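Pyocin-S2 (Pseudomonas aeruginosa, PDB 4QKO) cleaves chromosomal DNA in sensitive bacteria through its C-terminal HNH nuclease domain, the part present here, and also shuts down their lipid synthesis. Local coordinates at residues 93-98 / 125-130; 47-52 / 100-105. One frame throughout, in Å; residues are numbered along the deposited sequence. Where two conformers were deposited one is given.

Contact 1 (93-98 / 125-130); sequences GGRIKI and RHIEIH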
ATOM      1  N   GLY B  93     -13.931   0.031  -1.626  1.00 46.81           N
ATOM      2  CA  GLY B  93     -14.276   1.353  -2.094  1.00 52.45           C
ATOM      3  C   GLY B  93     -13.085   2.266  -2.118  1.00 55.04           C
ATOM      4  O   GLY B  93     -12.113   2.006  -2.875  1.00 51.78           O
ATOM      5  N   GLY B  94     -13.168   3.287  -1.238  1.00 47.36           N
ATOM      6  CA  GLY B  94     -12.165   4.332  -1.093  1.00 44.72           C
ATOM      7  C   GLY B  94     -10.964   3.938  -0.279  1.00 39.72           C
ATOM      8  O   GLY B  94      -9.958   4.659  -0.255  1.00 42.74           O
ATOM      9  N   ARG B  95     -11.036   2.771   0.357  1.00 32.84           N
ATOM     10  CA  ARG B  95      -9.921   2.268   1.169  1.00 27.84           C
ATOM     11  C   ARG B  95      -9.096   1.209   0.433  1.00 25.22           C
ATOM     12  O   ARG B  95      -9.642   0.161   0.113  1.00 24.52           O
ATOM     13  CB  ARG B  95     -10.475   1.710   2.480  1.00 28.52           C
ATOM     14  CG  ARG B  95     -11.120   2.834   3.304  1.00 32.29           C
ATOM     15  CD  ARG B  95     -12.234   2.311   4.226  1.00 32.19           C
ATOM     16  NE  ARG B  95     -11.699   1.481   5.278  1.00 31.49           N
ATOM     17  CZ  ARG B  95     -12.436   0.762   6.107  1.00 32.89           C
ATOM     18  NH1 ARG B  95     -13.769   0.758   6.009  1.00 34.29           N
ATOM     19  NH2 ARG B  95     -11.847   0.051   7.039  1.00 31.86           N
ATOM     20  N   ILE B  96      -7.859   1.578   0.060  1.00 20.89           N
ATOM     21  CA  ILE B  96      -7.048   0.815  -0.819  1.00 20.97           C
ATOM     22  C   ILE B  96      -5.670   0.440  -0.216  1.00 18.16           C
ATOM     23  O   ILE B  96      -4.887  -0.136  -0.887  1.00 17.51           O
ATOM     24  CB  ILE B  96      -6.943   1.491  -2.250  1.00 23.13           C
ATOM     25  CG1 ILE B  96      -6.246   2.844  -2.190  1.00 24.67           C
ATOM     26  CG2 ILE B  96      -8.358   1.712  -2.804  1.00 24.49           C
ATOM     27  CD1 ILE B  96      -5.938   3.417  -3.559  1.00 25.73           C
ATOM     28  N   LYS B  97      -5.453   0.706   1.069  1.00 19.68           N
ATOM     29  CA  LYS B  97      -4.182   0.442   1.750  1.00 19.71           C
ATOM     30  C   LYS B  97      -4.389  -0.447   2.976  1.00 19.22           C
ATOM     31  O   LYS B  97      -5.500  -0.515   3.533  1.00 20.43           O
ATOM     32  CB  LYS B  97      -3.514   1.752   2.145  1.00 21.47           C
ATOM     33  CG  LYS B  97      -2.798   2.290   0.950  1.00 23.01           C
ATOM     34  CD  LYS B  97      -2.373   3.683   1.171  1.00 25.35           C
ATOM     35  CE  LYS B  97      -1.375   4.094   0.107  1.00 25.00           C
ATOM     36  NZ  LYS B  97      -0.178   4.611   0.797  1.00 24.31           N
ATOM     37  N   ILE B  98      -3.353  -1.182   3.326  1.00 17.20           N
ATOM     38  CA  ILE B  98      -3.311  -1.927   4.560  1.00 16.73           C
ATOM     39  C   ILE B  98      -3.566  -0.961   5.744  1.00 17.69           C
ATOM     40  O   ILE B  98      -2.983   0.187   5.841  1.00 18.99           O
ATOM     41  CB  ILE B  98      -1.973  -2.628   4.765  1.00 17.08           C
ATOM     42  CG1 ILE B  98      -1.717  -3.827   3.794  1.00 17.23           C
ATOM     43  CG2 ILE B  98      -1.841  -3.142   6.165  1.00 17.09           C
ATOM     44  CD1 ILE B  98      -2.592  -5.061   4.026  1.00 19.61           C
ATOM     45  N   ARG B 125     -11.335  -7.046   4.671  1.00 26.05           N
ATOM     46  CA  ARG B 125     -11.456  -7.911   5.831  1.00 28.67           C
ATOM     47  C   ARG B 125     -11.937  -7.101   7.038  1.00 34.31           C
ATOM     48  O   ARG B 125     -12.810  -7.578   7.812  1.00 32.01           O
ATOM     49  CB  ARG B 125     -10.159  -8.691   6.088  1.00 29.44           C
ATOM     50  CG  ARG B 125     -10.195  -9.686   7.229  1.00 30.37           C
ATOM     51  CD  ARG B 125     -11.222 -10.804   7.051  1.00 31.89           C
ATOM     52  NE  ARG B 125     -11.382 -11.511   8.319  1.00 32.31           N
ATOM     53  CZ  ARG B 125     -12.449 -12.224   8.671  1.00 39.70           C
ATOM     54  NH1 ARG B 125     -13.493 -12.392   7.851  1.00 39.24           N
ATOM     55  NH2 ARG B 125     -12.482 -12.804   9.860  1.00 40.74           N
ATOM     56  N   HIS B 126     -11.461  -5.875   7.197  1.00 34.48           N
ATOM     57  CA  HIS B 126     -11.950  -5.062   8.301  1.00 38.56           C
ATOM     58  C   HIS B 126     -13.452  -4.849   8.275  1.00 41.45           C
ATOM     59  O   HIS B 126     -14.148  -4.999   9.276  1.00 49.38           O
ATOM     60  CB  HIS B 126     -11.263  -3.693   8.298  1.00 41.47           C
ATOM     61  CG  HIS B 126     -11.590  -2.852   9.503  1.00 46.47           C
ATOM     62  ND1 HIS B 126     -12.646  -1.954   9.532  1.00 39.54           N
ATOM     63  CD2 HIS B 126     -10.984  -2.770  10.719  1.00 46.48           C
ATOM     64  CE1 HIS B 126     -12.653  -1.334  10.695  1.00 47.07           C
ATOM     65  NE2 HIS B 126     -11.670  -1.823  11.441  1.00 48.28           N
ATOM     66  N   ILE B 127     -13.965  -4.502   7.129  1.00 40.03           N
ATOM     67  CA  ILE B 127     -15.379  -4.267   6.980  1.00 42.02           C
ATOM     68  C   ILE B 127     -16.204  -5.522   7.242  1.00 44.26           C
ATOM     69  O   ILE B 127     -17.372  -5.387   7.661  1.00 41.64           O
ATOM     70  CB  ILE B 127     -15.678  -3.744   5.571  1.00 40.78           C
ATOM     71  CG1 ILE B 127     -15.238  -2.293   5.467  1.00 40.89           C
ATOM     72  CG2 ILE B 127     -17.148  -3.894   5.206  1.00 44.21           C
ATOM     73  CD1 ILE B 127     -15.079  -1.854   4.038  1.00 39.38           C
ATOM     74  N   GLU B 128     -15.615  -6.716   7.018  1.00 41.77           N
ATOM     75  CA  GLU B 128     -16.318  -7.975   7.258  1.00 42.88           C
ATOM     76  C   GLU B 128     -16.633  -8.084   8.721  1.00 48.13           C
ATOM     77  O   GLU B 128     -17.671  -8.620   9.125  1.00 50.96           O
ATOM     78  CB  GLU B 128     -15.536  -9.199   6.775  1.00 41.06           C
ATOM     79  CG  GLU B 128     -15.560  -9.332   5.237  1.00 39.23           C
ATOM     80  CD  GLU B 128     -14.787 -10.540   4.646  1.00 37.61           C
ATOM     81  OE1 GLU B 128     -13.877 -11.125   5.254  1.00 35.29           O
ATOM     82  OE2 GLU B 128     -15.106 -10.914   3.517  1.00 38.29           O
ATOM     83  N   ILE B 129     -15.752  -7.523   9.522  1.00 48.28           N
ATOM     84  CA  ILE B 129     -15.929  -7.561  10.976  1.00 45.56           C
ATOM     85  C   ILE B 129     -16.896  -6.492  11.542  1.00 46.50           C
ATOM     86  O   ILE B 129     -17.690  -6.777  12.461  1.00 47.09           O
ATOM     87  CB  ILE B 129     -14.543  -7.455  11.690  1.00 41.47           C
ATOM     88  CG1 ILE B 129     -13.544  -8.473  11.086  1.00 42.06           C
ATOM     89  CG2 ILE B 129     -14.735  -7.716  13.173  1.00 39.63           C
ATOM     90  CD1 ILE B 129     -12.084  -8.183  11.405  1.00 41.67           C
ATOM     91  N   HIS B 130     -16.810  -5.280  10.998  1.00 48.58           N
ATOM     92  CA  HIS B 130     -17.337  -4.058  11.650  1.00 57.14           C
ATOM     93  C   HIS B 130     -18.532  -3.339  11.003  1.00 59.07           C
ATOM     94  O   HIS B 130     -19.010  -2.365  11.585  1.00 65.16           O
ATOM     95  CB  HIS B 130     -16.232  -2.986  11.737  1.00 56.61           C
ATOM     96  CG  HIS B 130     -15.188  -3.274  12.738  1.00 59.63           C
ATOM     97  ND1 HIS B 130     -14.187  -4.185  12.499  1.00 64.00           N
ATOM     98  CD2 HIS B 130     -14.958  -2.758  13.970  1.00 62.82           C
ATOM     99  CE1 HIS B 130     -13.380  -4.225  13.547  1.00 65.13           C
ATOM    100  NE2 HIS B 130     -13.830  -3.374  14.455  1.00 67.57           N
TER
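The guanidinium of Arg95 and the imidazole of His126 meet with their planes 73° apart. ND1 of His126 lies at the guanidinium edge, near its plane, and 3.3 Å from Arg95 NH2. Seen from the imidazole the approach is oblique. One face of the His126 ring is occupied by His130, whose ND1 lies off-centre toward the rim, although His130 is poorly ordered. The other guanidinium nitrogen, Arg95 NH1, rests against the aliphatic branch of Ile127, 3.4 Å from its CG1 and only slightly farther from CD1. A bend at chi3 (68°) turns the end of the arginine chain, so that its two nitrogens reach neighbouring side chains on one turn of helix. This is the helix of the HNH, or beta-beta-alpha-metal, motif, and the arginine comes from the loop leading into the first strand. On the helix, His126 carries CG anti to its backbone N (chi1 -173°). This swings the ring toward the loop, and its rotation about the CB-CG bond sets ND1 near the arginine and NE2 toward the bound magnesium ion. Arg95 has its strongest polar partner in Glu99, whose OE1 forms a salt bridge with NH2. Glu99 probably holds the guanidinium in place, and Arg95 then stands as a second-shell residue beside the metal-binding His126. Farther round the helix, Arg125 NH1 donates to Glu128 OE1 over 2.9 Å in a salt bridge, while in the loop Lys97 extends to Glu31 of the immunity protein chain.

Contact 2 (47-52 / 100-105); sequences KNWRDF and IHHKVR. With MG (magnesium ion), chain O.
The first strand of the beta-beta-alpha-metal motif of this HNH nuclease, residues 99-102, packs here against the opening turn of helix 49-62, Trp49 meeting both Ile100 and His102, and Phe52 meeting Ile100. With CG anti to the backbone N (chi1 -175°), the indole of Trp49 extends from the helix toward the strand and presents the far rim of its six-membered ring. Ile100 CG2 touches that rim near the ring plane, 3.6 Å from Trp49 CZ2. A step along, His102 CE1 lies 3.5 Å from Trp49 CZ3; the tryptophan carbon is close to the imidazole plane, whereas the histidine carbon approaches the indole obliquely. The two ring planes are inclined at 52°, an arrangement intermediate between a parallel stack and an edge-to-face pair. Phe52, one turn on, lays CD2 over a face of the indole and brings CE2 to 4.3 Å from Ile100 CD1. The helix start is fixed by Asn48 at the N-cap, whose OD1 accepts from Asp51 N over 2.8 Å, nearly in line with the carbonyl bond. Between Ile100 and His102, His101 points away from the helix and binds the magnesium ion through ND1 at 2.2 Å. A water 2.1 Å from the metal accepts from His102 N. As His126 completes the protein side of the metal site, the strand supplies a ligand from one side and, from the other, Ile100 and His102 for packing. No hydrogen bond crosses the interface, where Trp49, Phe52 and Ile100 are buried, and the polar link of His102 NE2 to Val112 O, together with the tryptophan rim, probably restrains the rotation of the imidazole.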
ATOM      1  N   LYS B  47       4.411  10.790  18.948  1.00 37.64           N
ATOM      2  CA  LYS B  47       3.544  11.928  19.354  1.00 40.10           C
ATOM      3  C   LYS B  47       2.060  11.681  19.035  1.00 37.25           C
ATOM      4  O   LYS B  47       1.174  12.168  19.745  1.00 35.40           O
ATOM      5  CB  LYS B  47       4.040  13.287  18.804  1.00 45.47           C
ATOM      6  CG  LYS B  47       4.360  13.386  17.334  1.00 48.64           C
ATOM      7  CD  LYS B  47       4.716  14.823  16.960  1.00 57.72           C
ATOM      8  CE  LYS B  47       3.488  15.712  16.742  1.00 61.36           C
ATOM      9  NZ  LYS B  47       3.759  17.155  17.034  1.00 65.31           N
ATOM     10  N   ASN B  48       1.784  10.868  18.028  1.00 32.11           N
ATOM     11  CA  ASN B  48       0.450  10.667  17.562  1.00 32.68           C
ATOM     12  C   ASN B  48       0.456   9.438  16.671  1.00 31.27           C
ATOM     13  O   ASN B  48       1.513   8.922  16.367  1.00 29.26           O
ATOM     14  CB  ASN B  48      -0.010  11.863  16.725  1.00 33.32           C
ATOM     15  CG  ASN B  48       1.000  12.257  15.644  1.00 37.27           C
ATOM     16  OD1 ASN B  48       1.578  11.420  14.963  1.00 35.15           O
ATOM     17  ND2 ASN B  48       1.234  13.565  15.505  1.00 41.83           N
ATOM     18  N   TRP B  49      -0.719   8.991  16.247  1.00 30.73           N
ATOM     19  CA  TRP B  49      -0.827   7.745  15.465  1.00 30.46           C
ATOM     20  C   TRP B  49      -0.123   7.806  14.088  1.00 29.90           C
ATOM     21  O   TRP B  49       0.449   6.825  13.670  1.00 29.18           O
ATOM     22  CB  TRP B  49      -2.285   7.351  15.271  1.00 29.69           C
ATOM     23  CG  TRP B  49      -2.397   6.013  14.566  1.00 28.43           C
ATOM     24  CD1 TRP B  49      -2.652   5.798  13.252  1.00 29.81           C
ATOM     25  CD2 TRP B  49      -2.211   4.725  15.157  1.00 27.76           C
ATOM     26  NE1 TRP B  49      -2.647   4.484  12.991  1.00 28.46           N
ATOM     27  CE2 TRP B  49      -2.405   3.785  14.149  1.00 27.05           C
ATOM     28  CE3 TRP B  49      -1.940   4.278  16.464  1.00 26.65           C
ATOM     29  CZ2 TRP B  49      -2.301   2.404  14.377  1.00 23.75           C
ATOM     30  CZ3 TRP B  49      -1.861   2.922  16.710  1.00 26.40           C
ATOM     31  CH2 TRP B  49      -2.046   1.982  15.668  1.00 25.39           C
ATOM     32  N   ARG B  50      -0.185   8.938  13.387  0.50 29.24           N
ATOM     33  CA  ARG B  50       0.474   9.035  12.086  0.50 28.71           C
ATOM     34  C   ARG B  50       1.993   8.917  12.191  0.50 27.20           C
ATOM     35  O   ARG B  50       2.635   8.329  11.328  0.50 24.50           O
ATOM     36  CB  ARG B  50       0.105  10.336  11.394  0.50 30.82           C
ATOM     37  CG  ARG B  50      -1.234  10.309  10.677  0.50 32.96           C
ATOM     38  CD  ARG B  50      -1.126   9.943   9.197  0.50 34.39           C
ATOM     39  NE  ARG B  50      -1.824   8.694   8.935  0.50 34.49           N
ATOM     40  CZ  ARG B  50      -2.735   8.174   9.746  0.50 33.34           C
ATOM     41  NH1 ARG B  50      -3.100   8.813  10.847  0.50 38.33           N
ATOM     42  NH2 ARG B  50      -3.310   7.034   9.434  0.50 35.44           N
ATOM     43  N   ASP B  51       2.567   9.461  13.260  1.00 25.75           N
ATOM     44  CA  ASP B  51       3.955   9.247  13.552  1.00 26.60           C
ATOM     45  C   ASP B  51       4.289   7.716  13.705  1.00 23.22           C
ATOM     46  O   ASP B  51       5.294   7.230  13.171  1.00 22.46           O
ATOM     47  CB  ASP B  51       4.225  10.050  14.832  1.00 30.99           C
ATOM     48  CG  ASP B  51       5.640  10.069  15.236  1.00 37.46           C
ATOM     49  OD1 ASP B  51       6.495   9.676  14.429  1.00 42.23           O
ATOM     50  OD2 ASP B  51       5.911  10.527  16.397  1.00 42.09           O
ATOM     51  N   PHE B  52       3.511   6.981  14.490  1.00 21.11           N
ATOM     52  CA  PHE B  52       3.713   5.573  14.648  1.00 21.07           C
ATOM     53  C   PHE B  52       3.641   4.825  13.306  1.00 19.17           C
ATOM     54  O   PHE B  52       4.488   4.021  13.011  1.00 20.10           O
ATOM     55  CB  PHE B  52       2.665   5.002  15.551  1.00 20.93           C
ATOM     56  CG  PHE B  52       2.551   3.514  15.488  1.00 23.57           C
ATOM     57  CD1 PHE B  52       3.531   2.713  15.982  1.00 23.61           C
ATOM     58  CD2 PHE B  52       1.420   2.925  14.957  1.00 27.24           C
ATOM     59  CE1 PHE B  52       3.409   1.366  15.938  1.00 27.86           C
ATOM     60  CE2 PHE B  52       1.297   1.569  14.870  1.00 29.25           C
ATOM     61  CZ  PHE B  52       2.284   0.783  15.361  1.00 28.67           C
ATOM     62  N   ILE B 100      -3.934  -0.691  10.167  1.00 19.50           N
ATOM     63  CA  ILE B 100      -3.592  -1.263  11.472  1.00 19.95           C
ATOM     64  C   ILE B 100      -4.735  -1.013  12.445  1.00 23.87           C
ATOM     65  O   ILE B 100      -5.116   0.159  12.629  1.00 22.73           O
ATOM     66  CB  ILE B 100      -2.293  -0.618  11.962  1.00 22.50           C
ATOM     67  CG1 ILE B 100      -1.173  -1.087  11.052  1.00 24.45           C
ATOM     68  CG2 ILE B 100      -1.939  -1.039  13.379  1.00 22.90           C
ATOM     69  CD1 ILE B 100       0.149  -0.403  11.266  1.00 26.39           C
ATOM     70  N   HIS B 101      -5.297  -2.114  12.978  1.00 25.15           N
ATOM     71  CA  HIS B 101      -6.524  -2.189  13.854  1.00 30.16           C
ATOM     72  C   HIS B 101      -6.041  -2.647  15.240  1.00 26.45           C
ATOM     73  O   HIS B 101      -5.058  -3.401  15.332  1.00 25.06           O
ATOM     74  CB  HIS B 101      -7.531  -3.196  13.194  1.00 34.47           C
ATOM     75  CG  HIS B 101      -8.464  -4.008  14.105  1.00 43.93           C
ATOM     76  ND1 HIS B 101      -9.808  -3.702  14.288  1.00 50.74           N
ATOM     77  CD2 HIS B 101      -8.292  -5.213  14.717  1.00 50.03           C
ATOM     78  CE1 HIS B 101     -10.380  -4.621  15.052  1.00 52.17           C
ATOM     79  NE2 HIS B 101      -9.484  -5.555  15.318  1.00 49.87           N
ATOM     80  N   HIS B 102      -6.760  -2.219  16.271  1.00 23.59           N
ATOM     81  CA  HIS B 102      -6.512  -2.681  17.620  1.00 24.10           C
ATOM     82  C   HIS B 102      -7.399  -3.871  17.922  1.00 25.63           C
ATOM     83  O   HIS B 102      -8.610  -3.831  17.719  1.00 28.94           O
ATOM     84  CB  HIS B 102      -6.818  -1.546  18.574  1.00 23.58           C
ATOM     85  CG  HIS B 102      -5.782  -0.475  18.555  1.00 24.69           C
ATOM     86  ND1 HIS B 102      -5.773   0.530  17.612  1.00 26.97           N
ATOM     87  CD2 HIS B 102      -4.643  -0.324  19.266  1.00 25.68           C
ATOM     88  CE1 HIS B 102      -4.719   1.305  17.796  1.00 27.67           C
ATOM     89  NE2 HIS B 102      -4.016   0.809  18.797  1.00 24.95           N
ATOM     90  N   LYS B 103      -6.845  -4.946  18.423  1.00 26.72           N
ATOM     91  CA  LYS B 103      -7.669  -6.109  18.773  1.00 29.28           C
ATOM     92  C   LYS B 103      -8.596  -5.854  19.953  1.00 30.61           C
ATOM     93  O   LYS B 103      -9.773  -6.203  19.898  1.00 29.56           O
ATOM     94  CB  LYS B 103      -6.803  -7.310  19.075  1.00 33.50           C
ATOM     95  CG  LYS B 103      -5.781  -7.570  18.003  1.00 40.13           C
ATOM     96  CD  LYS B 103      -5.436  -9.042  17.924  1.00 47.08           C
ATOM     97  CE  LYS B 103      -4.420  -9.430  18.953  1.00 51.28           C
ATOM     98  NZ  LYS B 103      -4.638 -10.864  19.298  1.00 61.30           N
ATOM     99  N   VAL B 104      -8.062  -5.246  21.000  1.00 28.62           N
ATOM    100  CA  VAL B 104      -8.844  -4.767  22.155  1.00 29.45           C
ATOM    101  C   VAL B 104      -9.024  -3.251  22.105  1.00 30.41           C
ATOM    102  O   VAL B 104      -8.061  -2.503  22.012  1.00 27.43           O
ATOM    103  CB  VAL B 104      -8.171  -5.183  23.486  1.00 30.99           C
ATOM    104  CG1 VAL B 104      -8.984  -4.711  24.702  1.00 29.70           C
ATOM    105  CG2 VAL B 104      -7.981  -6.699  23.538  1.00 30.51           C
ATOM    106  N   ARG B 105     -10.268  -2.765  22.173  1.00 33.75           N
ATOM    107  CA  ARG B 105     -10.523  -1.342  22.016  1.00 35.57           C
ATOM    108  C   ARG B 105      -9.807  -0.645  23.110  1.00 35.66           C
ATOM    109  O   ARG B 105      -9.716  -1.165  24.228  1.00 33.23           O
ATOM    110  CB  ARG B 105     -12.024  -1.003  22.038  1.00 42.19           C
ATOM    111  CG  ARG B 105     -12.812  -1.700  20.929  1.00 48.97           C
ATOM    112  CD  ARG B 105     -14.044  -0.951  20.400  1.00 57.15           C
ATOM    113  NE  ARG B 105     -14.837  -0.217  21.401  1.00 65.82           N
ATOM    114  CZ  ARG B 105     -15.629  -0.762  22.335  1.00 71.58           C
ATOM    115  NH1 ARG B 105     -15.770  -2.085  22.461  1.00 71.54           N
ATOM    116  NH2 ARG B 105     -16.285   0.034  23.171  1.00 74.53           N
TER
HETATM  117 MG    MG O 704     -10.165  -1.637  13.655  1.00 38.01          MG
HETATM  118  O   HOH W   1      -9.176  -0.478  15.129  1.00 39.85           O

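How the contacts relate
Contacts 1 and 2 have centres 16 Å apart, yet they meet at the metal: His126 CD2 of contact 1 lies 3.9 Å from His101 ND1 of contact 2. Their segments alternate along the chain, in the order 47-52, 93-98, 100-105 and 125-130, and the loop at 93-98 runs directly into strand 99-102. Strand 118-121 pairs with that strand and leads to helix 123-130, which completes the HNH motif. Contact 2 ties the motif to helix 49-62 in the buried interior, whereas contact 1 joins its helix to the preceding loop at the surface. The motif brings His101 from a strand and His126 from a helix to one metal, a worked example of a site built from separate segments.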